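Local coordinates for alternansucrase (Leuconostoc mesenteroides, PDB 6HVG), which belongs to glycoside hydrolase family 70 and joins a calcium-binding region with a TIM-barrel-type fold to repeats of the choline-binding and cell-wall-binding kind, at residues G142-H147 against N170-D175; I193-D196 against K201-S204; G215-A218 against Q222-K225; E787-D792 against K801-N806. All coordinates share one frame; numbering follows the deposited sequence.

Contact 1. Residues G142-H147 against N170-D175; sequences GHYENH and NLQYFD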
loop_
_atom_site.group_PDB
_atom_site.type_symbol
_atom_site.label_atom_id
_atom_site.label_comp_id
_atom_site.label_asym_id
_atom_site.label_seq_id
_atom_site.Cartn_x
_atom_site.Cartn_y
_atom_site.Cartn_z
ATOM N N GLY A 142 4.907 1.379 -34.297
ATOM C CA GLY A 142 4.208 0.562 -35.292
ATOM C C GLY A 142 3.318 -0.485 -34.632
ATOM O O GLY A 142 3.725 -1.138 -33.670
ATOM N N HIS A 143 2.090 -0.613 -35.118
ATOM C CA HIS A 143 1.161 -1.671 -34.688
ATOM C C HIS A 143 1.512 -3.075 -35.239
ATOM O O HIS A 143 2.261 -3.209 -36.217
ATOM C CB HIS A 143 -0.277 -1.290 -35.077
ATOM C CG HIS A 143 -0.509 -1.174 -36.558
ATOM N ND1 HIS A 143 0.289 -0.414 -37.391
ATOM C CD2 HIS A 143 -1.470 -1.705 -37.350
ATOM C CE1 HIS A 143 -0.164 -0.493 -38.627
ATOM N NE2 HIS A 143 -1.226 -1.277 -38.631
ATOM N N TYR A 144 0.988 -4.111 -34.582
ATOM C CA TYR A 144 1.071 -5.482 -35.097
ATOM C C TYR A 144 -0.246 -5.801 -35.783
ATOM O O TYR A 144 -1.299 -5.476 -35.253
ATOM C CB TYR A 144 1.275 -6.481 -33.960
ATOM C CG TYR A 144 2.682 -6.599 -33.454
ATOM C CD1 TYR A 144 3.081 -5.935 -32.300
ATOM C CD2 TYR A 144 3.612 -7.401 -34.107
ATOM C CE1 TYR A 144 4.375 -6.050 -31.812
ATOM C CE2 TYR A 144 4.913 -7.518 -33.633
ATOM C CZ TYR A 144 5.289 -6.839 -32.481
ATOM O OH TYR A 144 6.562 -6.945 -31.981
ATOM N N GLU A 145 -0.203 -6.426 -36.949
ATOM C CA GLU A 145 -1.425 -6.903 -37.589
ATOM C C GLU A 145 -1.315 -8.393 -37.839
ATOM O O GLU A 145 -0.219 -8.897 -38.079
ATOM C CB GLU A 145 -1.676 -6.192 -38.915
ATOM C CG GLU A 145 -2.472 -4.909 -38.790
ATOM C CD GLU A 145 -2.839 -4.342 -40.141
ATOM O OE1 GLU A 145 -2.610 -5.024 -41.169
ATOM O OE2 GLU A 145 -3.350 -3.206 -40.171
ATOM N N ASN A 146 -2.456 -9.079 -37.794
ATOM C CA ASN A 146 -2.532 -10.499 -38.085
ATOM C C ASN A 146 -3.225 -10.747 -39.421
ATOM O O ASN A 146 -4.380 -10.374 -39.596
ATOM C CB ASN A 146 -3.276 -11.223 -36.958
ATOM C CG ASN A 146 -3.592 -12.673 -37.303
ATOM O OD1 ASN A 146 -4.407 -12.946 -38.186
ATOM N ND2 ASN A 146 -2.956 -13.610 -36.600
ATOM N N HIS A 147 -2.526 -11.381 -40.354
ATOM C CA HIS A 147 -3.124 -11.731 -41.644
ATOM C C HIS A 147 -3.052 -13.239 -41.859
ATOM O O HIS A 147 -1.965 -13.827 -41.842
ATOM C CB HIS A 147 -2.448 -11.003 -42.834
ATOM C CG HIS A 147 -2.347 -9.517 -42.668
ATOM N ND1 HIS A 147 -1.264 -8.786 -43.113
ATOM C CD2 HIS A 147 -3.180 -8.629 -42.077
ATOM C CE1 HIS A 147 -1.439 -7.513 -42.806
ATOM N NE2 HIS A 147 -2.592 -7.392 -42.174
ATOM N N ASN A 170 12.423 -6.790 -27.915
ATOM C CA ASN A 170 12.272 -8.216 -28.276
ATOM C C ASN A 170 12.806 -8.471 -29.676
ATOM O O ASN A 170 12.404 -7.791 -30.620
ATOM C CB ASN A 170 10.798 -8.649 -28.240
ATOM C CG ASN A 170 10.157 -8.436 -26.887
ATOM O OD1 ASN A 170 9.336 -7.535 -26.723
ATOM N ND2 ASN A 170 10.537 -9.254 -25.907
ATOM N N LEU A 171 13.679 -9.470 -29.799
ATOM C CA LEU A 171 14.326 -9.806 -31.064
ATOM C C LEU A 171 13.449 -10.811 -31.822
ATOM O O LEU A 171 13.228 -11.933 -31.351
ATOM C CB LEU A 171 15.726 -10.366 -30.785
ATOM C CG LEU A 171 16.702 -10.607 -31.929
ATOM C CD1 LEU A 171 16.948 -9.363 -32.782
ATOM C CD2 LEU A 171 17.999 -11.129 -31.334
ATOM N N GLN A 172 12.931 -10.391 -32.979
ATOM C CA GLN A 172 11.924 -11.153 -33.730
ATOM C C GLN A 172 12.340 -11.292 -35.192
ATOM O O GLN A 172 13.248 -10.588 -35.641
ATOM C CB GLN A 172 10.563 -10.454 -33.653
ATOM C CG GLN A 172 10.049 -10.207 -32.236
ATOM C CD GLN A 172 8.619 -9.672 -32.195
ATOM O OE1 GLN A 172 8.183 -8.955 -33.106
ATOM N NE2 GLN A 172 7.883 -10.017 -31.130
ATOM N N TYR A 173 11.699 -12.192 -35.938
ATOM C CA TYR A 173 12.055 -12.406 -37.352
ATOM C C TYR A 173 10.807 -12.526 -38.219
ATOM O O TYR A 173 9.818 -13.114 -37.797
ATOM C CB TYR A 173 12.960 -13.647 -37.530
ATOM C CG TYR A 173 13.496 -13.842 -38.955
ATOM C CD1 TYR A 173 12.741 -14.499 -39.909
ATOM C CD2 TYR A 173 14.752 -13.357 -39.352
ATOM C CE1 TYR A 173 13.197 -14.674 -41.205
ATOM C CE2 TYR A 173 15.211 -13.528 -40.656
ATOM C CZ TYR A 173 14.419 -14.193 -41.576
ATOM O OH TYR A 173 14.795 -14.397 -42.883
ATOM N N PHE A 174 10.870 -11.941 -39.419
ATOM C CA PHE A 174 9.823 -12.051 -40.427
ATOM C C PHE A 174 10.416 -12.513 -41.752
ATOM O O PHE A 174 11.419 -11.978 -42.202
ATOM C CB PHE A 174 9.127 -10.701 -40.615
ATOM C CG PHE A 174 8.638 -10.097 -39.330
ATOM C CD1 PHE A 174 9.526 -9.469 -38.465
ATOM C CD2 PHE A 174 7.302 -10.180 -38.971
ATOM C CE1 PHE A 174 9.092 -8.938 -37.259
ATOM C CE2 PHE A 174 6.861 -9.634 -37.771
ATOM C CZ PHE A 174 7.754 -9.016 -36.907
ATOM N N ASP A 175 9.797 -13.513 -42.370
ATOM C CA ASP A 175 10.253 -14.053 -43.666
ATOM C C ASP A 175 10.011 -13.017 -44.762
ATOM O O ASP A 175 9.644 -11.883 -44.447
ATOM C CB ASP A 175 9.509 -15.359 -43.995
ATOM C CG ASP A 175 10.000 -16.554 -43.191
ATOM O OD1 ASP A 175 11.227 -16.686 -42.993
ATOM O OD2 ASP A 175 9.154 -17.390 -42.795
#
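Tyr144 and Gln172 link two successive beta-hairpins, one made of strands 144-147 and 150-153, the other of strands 163-167 and 170-174 in a choline-binding-type repeat. The backbones stay well apart: the nearest CA atoms, those of Tyr144 and Phe174, are 12.2 Å from each other, so side chains alone span the gap. Tyr144 has the most surface buried here and Gln172 follows, although the total is a modest 97 Å². They approach from opposite directions. Gln172 extends straight beyond CG (chi2 -173°), which carries its amide out from strand 170-174 to the phenol. OE1 then lies at the edge of the Tyr144 ring and in its plane, while ring and amide planes stand 63° apart. Phe174 lies alongside without close contact to strand 144-147, and packs on Tyr153 and Ile167. Tyr153 meets the Tyr144 ring edge-to-face, and Ile167 touches both Tyr144 and Gln172, so the partners are braced by the other strand of each hairpin. The joint itself rests on a hydrogen bond in which Tyr144 OH donates to Gln172 OE1 at 2.8 Å, the hydroxyl standing above the amide carbonyl plane, 36° out of it.

Contact 2. Residues I193-D196 against K201-S204; sequences IYFD and KASS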
loop_
_atom_site.group_PDB
_atom_site.type_symbol
_atom_site.label_atom_id
_atom_site.label_comp_id
_atom_site.label_asym_id
_atom_site.label_seq_id
_atom_site.Cartn_x
_atom_site.Cartn_y
_atom_site.Cartn_z
ATOM N N ILE A 193 19.526 -18.488 -35.134
ATOM C CA ILE A 193 18.689 -18.012 -34.024
ATOM C C ILE A 193 17.324 -18.699 -33.993
ATOM O O ILE A 193 16.581 -18.653 -34.967
ATOM C CB ILE A 193 18.470 -16.487 -34.095
ATOM C CG1 ILE A 193 19.732 -15.778 -34.628
ATOM C CG2 ILE A 193 18.062 -15.963 -32.727
ATOM C CD1 ILE A 193 19.541 -14.302 -34.880
ATOM N N TYR A 194 17.017 -19.340 -32.868
ATOM C CA TYR A 194 15.681 -19.892 -32.617
ATOM C C TYR A 194 14.797 -18.803 -32.078
ATOM O O TYR A 194 15.261 -17.923 -31.352
ATOM C CB TYR A 194 15.725 -21.042 -31.590
ATOM C CG TYR A 194 14.380 -21.674 -31.258
ATOM C CD1 TYR A 194 13.809 -21.514 -29.994
ATOM C CD2 TYR A 194 13.675 -22.430 -32.214
ATOM C CE1 TYR A 194 12.584 -22.094 -29.678
ATOM C CE2 TYR A 194 12.445 -23.009 -31.908
ATOM C CZ TYR A 194 11.900 -22.836 -30.637
ATOM O OH TYR A 194 10.687 -23.404 -30.311
ATOM N N PHE A 195 13.519 -18.882 -32.430
ATOM C CA PHE A 195 12.517 -17.963 -31.927
ATOM C C PHE A 195 11.413 -18.778 -31.207
ATOM O O PHE A 195 11.063 -19.883 -31.644
ATOM C CB PHE A 195 11.996 -17.128 -33.090
ATOM C CG PHE A 195 13.066 -16.315 -33.802
ATOM C CD1 PHE A 195 13.223 -14.957 -33.545
ATOM C CD2 PHE A 195 13.888 -16.895 -34.760
ATOM C CE1 PHE A 195 14.183 -14.208 -34.216
ATOM C CE2 PHE A 195 14.856 -16.150 -35.428
ATOM C CZ PHE A 195 15.008 -14.809 -35.148
ATOM N N ASP A 196 10.906 -18.255 -30.093
ATOM C CA ASP A 196 9.930 -18.973 -29.243
ATOM C C ASP A 196 8.628 -19.275 -29.995
ATOM O O ASP A 196 8.285 -18.581 -30.951
ATOM C CB ASP A 196 9.615 -18.146 -27.985
ATOM C CG ASP A 196 8.870 -18.940 -26.916
ATOM O OD1 ASP A 196 9.527 -19.717 -26.182
ATOM O OD2 ASP A 196 7.632 -18.769 -26.798
ATOM N N LYS A 201 9.997 -14.708 -29.799
ATOM C CA LYS A 201 11.135 -13.989 -29.241
ATOM C C LYS A 201 12.391 -14.862 -29.292
ATOM O O LYS A 201 12.338 -16.055 -28.970
ATOM C CB LYS A 201 10.834 -13.640 -27.784
ATOM C CG LYS A 201 11.886 -12.794 -27.108
ATOM C CD LYS A 201 11.680 -12.742 -25.607
ATOM C CE LYS A 201 13.020 -12.856 -24.891
ATOM N NZ LYS A 201 12.967 -12.601 -23.421
ATOM N N ALA A 202 13.520 -14.267 -29.659
ATOM C CA ALA A 202 14.767 -15.018 -29.765
ATOM C C ALA A 202 15.195 -15.633 -28.409
ATOM O O ALA A 202 15.370 -14.925 -27.399
ATOM C CB ALA A 202 15.867 -14.142 -30.359
ATOM N N SER A 203 15.320 -16.960 -28.393
ATOM C CA SER A 203 15.802 -17.688 -27.208
ATOM C C SER A 203 16.651 -18.945 -27.521
ATOM O O SER A 203 16.632 -19.478 -28.610
ATOM C CB SER A 203 14.635 -18.033 -26.256
ATOM O OG SER A 203 13.596 -18.737 -26.909
ATOM N N SER A 204 17.407 -19.384 -26.528
ATOM C CA SER A 204 18.278 -20.545 -26.638
ATOM C C SER A 204 17.547 -21.817 -27.011
ATOM O O SER A 204 16.464 -22.100 -26.518
ATOM C CB SER A 204 18.985 -20.808 -25.305
ATOM O OG SER A 204 19.855 -19.747 -24.991
#
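Phe195 and Ala202 form an isolated beta bridge that closes a short loop behind strand 191-194, inside a choline-binding-type repeat. Their CA atoms are 4.3 Å apart, and the two hydrogen bonds of the bridge run between the residues flanking them, the pattern of an antiparallel non-hydrogen-bonded pair. Ser203 N donates to Tyr194 O at 3.1 Å, and Asp196 N donates to Lys201 O at 2.9 Å. Two CA-H...O contacts run alongside, with Ala202 CA 3.3 Å from Tyr194 O and Phe195 CA 3.5 Å from Lys201 O. Each of these carbonyls thus receives one N-H and one C-H. The pairing goes no further, in keeping with end-to-end directions that are 116° apart. Around the bridge, Ala202 CB fits against Ile193 CG2 at 3.7 Å and meets Phe195 CE1 at 4.2 Å. Tyr194 takes the side of Ser203: its CG lies opposite the backbone N (chi1 180°), and the ring presents its edge to Ser203 O, almost in plane. Asp196 turns its OD2 to Val198 N, within the loop being closed. Beyond the two segments, Ile193 and Phe195 both rest on Leu164 of strand 163-167, Tyr194 meets the ring of Phe185 in strand 185-188, and the Ala202 backbone bonds to Leu171 of strand 170-174, which ties the loop to the preceding hairpin.

Contact 3. Residues G215-A218 against Q222-K225; sequences GYDA and QLKK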
loop_
_atom_site.group_PDB
_atom_site.type_symbol
_atom_site.label_atom_id
_atom_site.label_comp_id
_atom_site.label_asym_id
_atom_site.label_seq_id
_atom_site.Cartn_x
_atom_site.Cartn_y
_atom_site.Cartn_z
ATOM N N GLY A 215 24.119 -26.628 -29.578
ATOM C CA GLY A 215 23.396 -25.667 -28.747
ATOM C C GLY A 215 23.528 -24.283 -29.328
ATOM O O GLY A 215 24.468 -24.017 -30.060
ATOM N N TYR A 216 22.577 -23.409 -29.025
ATOM C CA TYR A 216 22.619 -22.030 -29.519
ATOM C C TYR A 216 22.049 -21.096 -28.496
ATOM O O TYR A 216 21.145 -21.464 -27.761
ATOM C CB TYR A 216 21.861 -21.875 -30.847
ATOM C CG TYR A 216 22.495 -22.660 -31.959
ATOM C CD1 TYR A 216 22.085 -23.957 -32.232
ATOM C CD2 TYR A 216 23.539 -22.126 -32.711
ATOM C CE1 TYR A 216 22.684 -24.698 -33.239
ATOM C CE2 TYR A 216 24.148 -22.854 -33.713
ATOM C CZ TYR A 216 23.716 -24.142 -33.976
ATOM O OH TYR A 216 24.306 -24.881 -34.962
ATOM N N ASP A 217 22.590 -19.889 -28.439
ATOM C CA ASP A 217 22.133 -18.897 -27.473
ATOM C C ASP A 217 21.061 -17.997 -28.100
ATOM O O ASP A 217 20.649 -18.197 -29.254
ATOM C CB ASP A 217 23.326 -18.110 -26.916
ATOM C CG ASP A 217 23.881 -17.076 -27.882
ATOM O OD1 ASP A 217 23.486 -16.996 -29.074
ATOM O OD2 ASP A 217 24.746 -16.315 -27.432
ATOM N N ALA A 218 20.618 -17.011 -27.335
ATOM C CA ALA A 218 19.606 -16.068 -27.796
ATOM C C ALA A 218 20.082 -15.240 -28.977
ATOM O O ALA A 218 19.278 -14.855 -29.815
ATOM C CB ALA A 218 19.176 -15.158 -26.652
ATOM N N GLN A 222 26.744 -20.620 -31.699
ATOM C CA GLN A 222 26.964 -21.972 -31.232
ATOM C C GLN A 222 27.623 -21.908 -29.848
ATOM O O GLN A 222 28.632 -21.237 -29.663
ATOM C CB GLN A 222 27.808 -22.797 -32.211
ATOM C CG GLN A 222 27.829 -24.289 -31.857
ATOM C CD GLN A 222 28.484 -25.169 -32.893
ATOM O OE1 GLN A 222 28.844 -24.719 -33.978
ATOM N NE2 GLN A 222 28.651 -26.442 -32.551
ATOM N N LEU A 223 27.030 -22.597 -28.883
ATOM C CA LEU A 223 27.512 -22.579 -27.522
ATOM C C LEU A 223 28.604 -23.629 -27.316
ATOM O O LEU A 223 28.534 -24.735 -27.845
ATOM C CB LEU A 223 26.348 -22.797 -26.549
ATOM C CG LEU A 223 25.382 -21.605 -26.472
ATOM C CD1 LEU A 223 24.105 -21.940 -25.725
ATOM C CD2 LEU A 223 26.043 -20.399 -25.829
ATOM N N LYS A 224 29.611 -23.250 -26.528
ATOM C CA LYS A 224 30.729 -24.113 -26.153
ATOM C C LYS A 224 30.839 -24.143 -24.641
ATOM O O LYS A 224 30.731 -23.105 -23.994
ATOM C CB LYS A 224 32.033 -23.573 -26.732
ATOM C CG LYS A 224 32.565 -24.295 -27.961
ATOM C CD LYS A 224 32.058 -23.692 -29.245
ATOM C CE LYS A 224 32.782 -24.251 -30.462
ATOM N NZ LYS A 224 34.195 -23.806 -30.589
ATOM N N LYS A 225 31.057 -25.331 -24.082
ATOM C CA LYS A 225 31.201 -25.494 -22.612
ATOM C C LYS A 225 30.066 -24.829 -21.828
ATOM O O LYS A 225 30.293 -24.022 -20.942
ATOM C CB LYS A 225 32.589 -25.026 -22.128
ATOM C CG LYS A 225 33.570 -26.193 -22.082
ATOM C CD LYS A 225 35.023 -25.845 -21.834
ATOM C CE LYS A 225 35.817 -27.128 -21.629
ATOM N NZ LYS A 225 37.239 -26.849 -21.341
HETATM O O HOH W 1 26.976 -26.354 -29.698
#
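Gly215, in the second strand (212-216) of the antiparallel hairpin with 205-209, receives the direct hydrogen bond of this contact: Leu223 N donates to Gly215 O at 3.2 Å, with an N-H...O angle of 165°. Gln222 CA adds a CA-H...O contact to that same carbonyl at 3.4 Å. Water 1 links the two segments a second time, accepting from Gly215 N at 2.9 Å and lying 2.9 Å from Leu223 O, to which it can donate. Gln222 NE2 reaches this water too, but weakly. Tyr216 comes next and pairs with Gln222 in a single beta bridge, their CA atoms 4.7 Å apart, which closes the turn leading on toward strand 226-229. Tyr216 sets out away from the returning segment at CB, yet its ring comes back along it, with CD2 beside the Gln222 backbone and CE2 4.0 Å from Gln222 CB. The Tyr216 ring also meets that of His192. Leu223 fills the other side of the turn: CD1 lies 3.6 Å from Tyr216 C, and CD2 touches Asp217 CB at 3.7 Å. Asp217 thus offers the leucine its methylene, while its OD1 accepts from Asn221 N inside the turn; a chi1 of 76° sets the carboxylate between N and C of its own backbone. With one direct N-H...O bond, one bridging water and a leucine over the peptide, this return depends on main-chain polarity and apolar cover, and no charged pair crosses between the segments.

Contact 4. Residues E787-D792 against K801-N806; sequences EFYYKD and KYNDYN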
loop_
_atom_site.group_PDB
_atom_site.type_symbol
_atom_site.label_atom_id
_atom_site.label_comp_id
_atom_site.label_asym_id
_atom_site.label_seq_id
_atom_site.Cartn_x
_atom_site.Cartn_y
_atom_site.Cartn_z
ATOM N N GLU A 787 8.945 12.977 -18.075
ATOM C CA GLU A 787 9.196 13.098 -19.515
ATOM C C GLU A 787 8.776 11.830 -20.289
ATOM O O GLU A 787 8.258 11.938 -21.404
ATOM C CB GLU A 787 10.654 13.494 -19.809
ATOM C CG GLU A 787 10.976 14.954 -19.482
ATOM C CD GLU A 787 10.115 15.975 -20.262
ATOM O OE1 GLU A 787 10.177 16.018 -21.516
ATOM O OE2 GLU A 787 9.365 16.751 -19.616
ATOM N N PHE A 788 8.968 10.650 -19.695
ATOM C CA PHE A 788 8.517 9.389 -20.318
ATOM C C PHE A 788 6.996 9.269 -20.280
ATOM O O PHE A 788 6.364 8.806 -21.242
ATOM C CB PHE A 788 9.169 8.154 -19.643
ATOM C CG PHE A 788 10.679 8.117 -19.756
ATOM C CD1 PHE A 788 11.299 8.050 -21.007
ATOM C CD2 PHE A 788 11.484 8.169 -18.617
ATOM C CE1 PHE A 788 12.680 8.049 -21.112
ATOM C CE2 PHE A 788 12.861 8.160 -18.724
ATOM C CZ PHE A 788 13.460 8.108 -19.973
ATOM N N TYR A 789 6.434 9.682 -19.145
ATOM C CA TYR A 789 4.992 9.691 -18.916
ATOM C C TYR A 789 4.280 10.580 -19.938
ATOM O O TYR A 789 3.261 10.177 -20.508
ATOM C CB TYR A 789 4.719 10.172 -17.490
ATOM C CG TYR A 789 3.273 10.267 -17.069
ATOM C CD1 TYR A 789 2.559 9.143 -16.704
ATOM C CD2 TYR A 789 2.637 11.492 -16.996
ATOM C CE1 TYR A 789 1.240 9.233 -16.290
ATOM C CE2 TYR A 789 1.315 11.597 -16.597
ATOM C CZ TYR A 789 0.622 10.462 -16.233
ATOM O OH TYR A 789 -0.680 10.549 -15.797
ATOM N N TYR A 790 4.828 11.774 -20.174
ATOM C CA TYR A 790 4.297 12.664 -21.215
ATOM C C TYR A 790 4.406 12.020 -22.612
ATOM O O TYR A 790 3.472 12.061 -23.383
ATOM C CB TYR A 790 5.014 14.023 -21.239
ATOM C CG TYR A 790 5.007 14.846 -19.958
ATOM C CD1 TYR A 790 3.964 14.771 -19.030
ATOM C CD2 TYR A 790 6.049 15.728 -19.692
ATOM C CE1 TYR A 790 3.976 15.534 -17.869
ATOM C CE2 TYR A 790 6.077 16.498 -18.535
ATOM C CZ TYR A 790 5.042 16.401 -17.628
ATOM O OH TYR A 790 5.107 17.191 -16.512
ATOM N N LYS A 791 5.559 11.436 -22.927
ATOM C CA LYS A 791 5.794 10.792 -24.235
ATOM C C LYS A 791 4.776 9.686 -24.499
ATOM O O LYS A 791 4.278 9.534 -25.606
ATOM C CB LYS A 791 7.224 10.224 -24.289
ATOM C CG LYS A 791 7.579 9.372 -25.503
ATOM C CD LYS A 791 8.019 10.207 -26.689
ATOM C CE LYS A 791 8.207 9.305 -27.917
ATOM N NZ LYS A 791 6.942 8.764 -28.516
ATOM N N ASP A 792 4.483 8.915 -23.464
ATOM C CA ASP A 792 3.493 7.838 -23.522
ATOM C C ASP A 792 2.077 8.366 -23.681
ATOM O O ASP A 792 1.291 7.836 -24.450
ATOM C CB ASP A 792 3.592 7.007 -22.244
ATOM C CG ASP A 792 2.469 6.004 -22.105
ATOM O OD1 ASP A 792 1.576 6.199 -21.232
ATOM O OD2 ASP A 792 2.507 5.010 -22.864
ATOM N N LYS A 801 0.867 2.913 -22.260
ATOM C CA LYS A 801 1.367 1.943 -21.309
ATOM C C LYS A 801 0.987 2.326 -19.874
ATOM O O LYS A 801 0.568 1.470 -19.099
ATOM C CB LYS A 801 2.879 1.754 -21.469
ATOM C CG LYS A 801 3.356 0.415 -20.930
ATOM C CD LYS A 801 4.848 0.134 -21.017
ATOM C CE LYS A 801 5.146 -1.188 -20.307
ATOM N NZ LYS A 801 6.594 -1.456 -20.113
ATOM N N TYR A 802 1.145 3.598 -19.527
ATOM C CA TYR A 802 0.844 4.064 -18.186
ATOM C C TYR A 802 -0.435 4.888 -18.175
ATOM O O TYR A 802 -1.253 4.768 -17.252
ATOM C CB TYR A 802 1.983 4.907 -17.650
ATOM C CG TYR A 802 3.365 4.404 -18.025
ATOM C CD1 TYR A 802 3.856 3.208 -17.513
ATOM C CD2 TYR A 802 4.172 5.126 -18.897
ATOM C CE1 TYR A 802 5.119 2.745 -17.861
ATOM C CE2 TYR A 802 5.431 4.678 -19.256
ATOM C CZ TYR A 802 5.909 3.489 -18.746
ATOM O OH TYR A 802 7.173 3.076 -19.125
ATOM N N ASN A 803 -0.636 5.681 -19.224
ATOM C CA ASN A 803 -1.762 6.618 -19.304
ATOM C C ASN A 803 -3.098 5.962 -19.681
ATOM O O ASN A 803 -3.148 4.809 -20.161
ATOM C CB ASN A 803 -1.464 7.713 -20.317
ATOM C CG ASN A 803 -0.447 8.695 -19.828
ATOM O OD1 ASN A 803 -0.799 9.822 -19.504
ATOM N ND2 ASN A 803 0.814 8.261 -19.724
ATOM N N ASP A 804 -4.166 6.729 -19.473
ATOM C CA ASP A 804 -5.528 6.294 -19.747
ATOM C C ASP A 804 -5.961 6.565 -21.176
ATOM O O ASP A 804 -5.638 7.602 -21.774
ATOM C CB ASP A 804 -6.508 7.021 -18.841
ATOM C CG ASP A 804 -6.628 6.395 -17.474
ATOM O OD1 ASP A 804 -5.850 5.483 -17.155
ATOM O OD2 ASP A 804 -7.530 6.791 -16.715
ATOM N N TYR A 805 -6.755 5.633 -21.697
ATOM C CA TYR A 805 -7.331 5.715 -23.032
ATOM C C TYR A 805 -8.633 6.504 -23.010
ATOM O O TYR A 805 -9.307 6.548 -21.991
ATOM C CB TYR A 805 -7.627 4.304 -23.577
ATOM C CG TYR A 805 -6.396 3.458 -23.779
ATOM C CD1 TYR A 805 -5.701 3.492 -24.984
ATOM C CD2 TYR A 805 -5.929 2.607 -22.773
ATOM C CE1 TYR A 805 -4.566 2.727 -25.175
ATOM C CE2 TYR A 805 -4.786 1.850 -22.952
ATOM C CZ TYR A 805 -4.110 1.914 -24.155
ATOM O OH TYR A 805 -2.984 1.145 -24.342
ATOM N N ASN A 806 -8.969 7.144 -24.137
ATOM C CA ASN A 806 -10.322 7.658 -24.385
ATOM C C ASN A 806 -10.801 8.726 -23.394
ATOM O O ASN A 806 -12.009 8.869 -23.163
ATOM C CB ASN A 806 -11.370 6.519 -24.458
ATOM C CG ASN A 806 -11.239 5.682 -25.710
ATOM O OD1 ASN A 806 -11.029 6.227 -26.776
ATOM N ND2 ASN A 806 -11.410 4.379 -25.588
#
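Asp792 dominates the polar side of this contact, its carboxylate gathering the loop 801-803 against helix 779-793 in the family 70 region. Three successive backbone N-H groups point to it. Lys801 N donates to Asp792 OD2 at 2.7 Å, a nearly straight bond (175°) on the syn lone pair. Asp792 OD1 takes the other two, from Tyr802 N at 3.1 Å, above the carboxylate plane, and from Asn803 N at 3.0 Å, nearly in line with the C-O bond. A third donor to this oxygen is Asn803 ND2, at 2.7 Å on the anti lone pair. The carboxylate is therefore fixed by four N-H groups, which would probably favour its ionised form. Asp792 reaches them with CG turned opposite its backbone N (chi1 171°).

Amide and ring make the second group. Asn803 ND2 also gives a weak bond to Tyr789 O at 3.2 Å, and it lies over one face of the Tyr789 ring, 3.5 Å above the plane and displaced toward the rim. Amide and ring planes are 37° apart. The amide is held at its other end too, where Asn803 OD1 accepts from Gln793 NE2.

Apolar contact is slight, Tyr789 CD1 meeting Tyr802 CB at 4.4 Å. Both tyrosines pack on Pro759 of helix 757-766, and Asp766 at the end of that helix binds Lys801 NZ and Tyr802 OH. Among the helices between barrel strands 745-747 and 821-825, the loop thus nestles between helices 757-766 and 779-793 before the chain enters helix 807-814.

In the fold
Contacts 1, 2 and 3 follow one another along the chain and in space. Centres lie about 14 Å apart for contacts 1 and 2, about 12 Å for contacts 2 and 3 and about 25 Å for contacts 1 and 3, nearly a straight row. Contact 1 joins two antiparallel hairpins; contacts 2 and 3 close loops behind later ones, and Ser204 meets Tyr216 between them. Contact 4 comes some 560 residues later, among helices between strands 745-747 and 821-825 of the parallel barrel sheet. Its nearest atoms are about 9 Å from contact 1, about 13 Å from contact 2 and about 20 Å from contact 3. By these gaps the row starts nearest contact 4 and runs away from it.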